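Local coordinates for Roadblock/LAMTOR2 domain-containing protein (PDB 3LEQ), which is of unknown function but carries a Roadblock/LC7 domain, a family whose members often regulate small GTPases or motor complexes, so a similar regulatory role is possible, at residues G29-K34 with D42-A47. Sequence-based numbering, arbitrary orientation.
Sequences GLVVSK and DAERLA
V31 meets A47 through one methyl each, CG2 lying 3.9 Å from A47 CB, and this apolar touch belongs to a contact in which an edge strand is packed against a helix by the small side chains of A43 and A47 and the aliphatic parts of V31 and K34. With CG1 anti to the backbone N (chi1 -178°), CG2 is set anti to the carbonyl carbon and is the branch that reaches the helix. The same methyl is more loosely placed beside E44, 4.3 Å from its CG. One turn earlier, A43 presents CB to K34, whose CD comes to 3.9 Å.

No hydrogen bond joins the two segments; the polar ends turn to other partners. K34 NZ bonds to the carbonyl O of F38, in the loop leading to the helix, and the E44 carboxylate pairs with R40. In the Roadblock/LC7 fold a five-stranded antiparallel sheet carries helices, and here outermost strand 31-34 flanks helix 40-55 at 126° between the short axes, 10.1 Å apart at closest approach. A one-residue bulge can change which residues of an edge strand face a helix: a classic beta bulge, V32 and S33 both opposite V24, shifts the alternation, consistent with V31 and K34, three positions apart, both directing CB toward the helix.

On the strand side, backbone contact comes from the preceding turn: G29 O lies 3.9 Å from A47 CB, and G29 adopts a positive phi of 102°, where a CB would crowd the preceding carbonyl O.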
ATOM      1  N   GLY A  29       7.665 -10.716   3.252  1.00 11.74           N
ATOM      2  CA  GLY A  29       8.140  -9.371   2.891  1.00 11.33           C
ATOM      3  C   GLY A  29       8.351  -9.164   1.399  1.00 11.02           C
ATOM      4  O   GLY A  29       8.668  -8.046   0.947  1.00 10.80           O
ATOM      5  N   LEU A  30       8.143 -10.230   0.628  1.00 11.22           N
ATOM      6  CA  LEU A  30       8.258 -10.192  -0.832  1.00 11.20           C
ATOM      7  C   LEU A  30       7.230  -9.264  -1.447  1.00 11.56           C
ATOM      8  O   LEU A  30       6.077  -9.280  -1.055  1.00 10.59           O
ATOM      9  CB  LEU A  30       8.048 -11.592  -1.411  1.00 11.61           C
ATOM     10  CG  LEU A  30       9.255 -12.434  -1.773  1.00 14.54           C
ATOM     11  CD1 LEU A  30       8.847 -13.889  -1.934  1.00 16.19           C
ATOM     12  CD2 LEU A  30       9.879 -11.905  -3.054  1.00 16.94           C
ATOM     13  N   VAL A  31       7.635  -8.473  -2.429  1.00 11.10           N
ATOM     14  CA  VAL A  31       6.646  -7.692  -3.190  1.00 10.97           C
ATOM     15  C   VAL A  31       5.904  -8.649  -4.124  1.00 10.67           C
ATOM     16  O   VAL A  31       6.518  -9.228  -5.025  1.00 11.23           O
ATOM     17  CB  VAL A  31       7.329  -6.573  -4.014  1.00 11.00           C
ATOM     18  CG1 VAL A  31       6.278  -5.743  -4.759  1.00 11.25           C
ATOM     19  CG2 VAL A  31       8.160  -5.696  -3.105  1.00 11.16           C
ATOM     20  N   VAL A  32       4.606  -8.845  -3.883  1.00 10.20           N
ATOM     21  CA  VAL A  32       3.759  -9.728  -4.698  1.00 10.22           C
ATOM     22  C   VAL A  32       3.171  -8.930  -5.867  1.00 10.22           C
ATOM     23  O   VAL A  32       2.888  -9.473  -6.930  1.00 10.09           O
ATOM     24  CB  VAL A  32       2.607 -10.338  -3.843  1.00  9.52           C
ATOM     25  CG1 VAL A  32       1.606 -11.137  -4.706  1.00 11.10           C
ATOM     26  CG2 VAL A  32       3.179 -11.215  -2.726  1.00 11.35           C
ATOM     27  N   SER A  33       2.994  -7.632  -5.660  1.00 10.31           N
ATOM     28  CA  SER A  33       2.339  -6.780  -6.641  1.00 10.38           C
ATOM     29  C   SER A  33       2.643  -5.343  -6.294  1.00 10.34           C
ATOM     30  O   SER A  33       2.833  -5.018  -5.112  1.00 10.48           O
ATOM     31  CB  SER A  33       0.831  -7.005  -6.563  1.00 10.70           C
ATOM     32  OG  SER A  33       0.150  -6.302  -7.576  1.00 11.37           O
ATOM     33  N   LYS A  34       2.699  -4.483  -7.309  1.00 10.70           N
ATOM     34  CA  LYS A  34       2.884  -3.039  -7.085  1.00 11.40           C
ATOM     35  C   LYS A  34       2.169  -2.213  -8.148  1.00 11.03           C
ATOM     36  O   LYS A  34       1.927  -2.704  -9.256  1.00 11.65           O
ATOM     37  CB  LYS A  34       4.377  -2.670  -7.035  1.00 11.34           C
ATOM     38  CG  LYS A  34       5.105  -2.879  -8.360  1.00 12.32           C
ATOM     39  CD  LYS A  34       6.598  -2.695  -8.242  1.00 13.00           C
ATOM     40  CE  LYS A  34       7.300  -3.132  -9.533  1.00 15.49           C
ATOM     41  NZ  LYS A  34       7.135  -2.117 -10.623  1.00 16.25           N
ATOM     42  N   ASP A  42      12.109   1.688  -5.358  1.00  9.13           N
ATOM     43  CA  ASP A  42      11.225   2.430  -4.448  1.00  8.23           C
ATOM     44  C   ASP A  42      10.248   1.506  -3.711  1.00  7.96           C
ATOM     45  O   ASP A  42       9.987   1.689  -2.506  1.00  7.00           O
ATOM     46  CB  ASP A  42      10.442   3.507  -5.205  1.00  8.65           C
ATOM     47  CG  ASP A  42      11.336   4.577  -5.816  1.00  9.07           C
ATOM     48  OD1 ASP A  42      12.039   5.284  -5.068  1.00 10.03           O
ATOM     49  OD2 ASP A  42      11.317   4.730  -7.051  1.00 10.82           O
ATOM     50  N   ALA A  43       9.720   0.524  -4.442  1.00  7.53           N
ATOM     51  CA  ALA A  43       8.784  -0.465  -3.908  1.00  7.98           C
ATOM     52  C   ALA A  43       9.439  -1.325  -2.828  1.00  8.55           C
ATOM     53  O   ALA A  43       8.865  -1.525  -1.769  1.00  8.29           O
ATOM     54  CB  ALA A  43       8.235  -1.338  -5.032  1.00  7.67           C
ATOM     55  N   GLU A  44      10.642  -1.829  -3.115  1.00  9.77           N
ATOM     56  CA  GLU A  44      11.404  -2.617  -2.158  1.00 10.55           C
ATOM     57  C   GLU A  44      11.857  -1.772  -0.952  1.00 10.58           C
ATOM     58  O   GLU A  44      11.959  -2.289   0.148  1.00 11.23           O
ATOM     59  CB  GLU A  44      12.584  -3.314  -2.846  1.00 11.01           C
ATOM     60  CG  GLU A  44      12.163  -4.410  -3.842  1.00 11.02           C
ATOM     61  CD  GLU A  44      13.319  -5.109  -4.495  1.00 13.74           C
ATOM     62  OE1 GLU A  44      14.401  -4.498  -4.626  1.00 15.74           O
ATOM     63  OE2 GLU A  44      13.147  -6.278  -4.910  1.00 14.63           O
ATOM     64  N   ARG A  45      12.092  -0.481  -1.153  1.00 11.34           N
ATOM     65  CA  ARG A  45      12.332   0.430  -0.030  1.00 11.65           C
ATOM     66  C   ARG A  45      11.106   0.547   0.881  1.00 11.60           C
ATOM     67  O   ARG A  45      11.239   0.516   2.118  1.00 10.97           O
ATOM     68  CB  ARG A  45      12.738   1.810  -0.530  1.00 12.72           C
ATOM     69  CG  ARG A  45      13.440   2.655   0.519  1.00 15.87           C
ATOM     70  CD  ARG A  45      13.995   3.965  -0.056  1.00 19.49           C
ATOM     71  NE  ARG A  45      15.361   4.258   0.393  1.00 21.92           N
ATOM     72  CZ  ARG A  45      15.732   4.477   1.656  1.00 23.17           C
ATOM     73  NH1 ARG A  45      14.846   4.425   2.650  1.00 25.53           N
ATOM     74  NH2 ARG A  45      17.005   4.730   1.926  1.00 23.55           N
ATOM     75  N   LEU A  46       9.916   0.677   0.277  1.00 10.70           N
ATOM     76  CA  LEU A  46       8.671   0.646   1.033  1.00 10.45           C
ATOM     77  C   LEU A  46       8.516  -0.721   1.690  1.00 10.83           C
ATOM     78  O   LEU A  46       8.104  -0.815   2.857  1.00 10.63           O
ATOM     79  CB  LEU A  46       7.464   0.936   0.136  1.00 10.56           C
ATOM     80  CG  LEU A  46       6.084   1.006   0.791  1.00  9.54           C
ATOM     81  CD1 LEU A  46       6.067   1.942   1.998  1.00  7.57           C
ATOM     82  CD2 LEU A  46       5.071   1.448  -0.267  1.00  8.64           C
ATOM     83  N   ALA A  47       8.898  -1.775   0.963  1.00 10.38           N
ATOM     84  CA  ALA A  47       8.774  -3.122   1.504  1.00 11.10           C
ATOM     85  C   ALA A  47       9.674  -3.316   2.716  1.00 10.60           C
ATOM     86  O   ALA A  47       9.266  -3.965   3.682  1.00 11.66           O
ATOM     87  CB  ALA A  47       9.042  -4.178   0.425  1.00 10.88           C
TER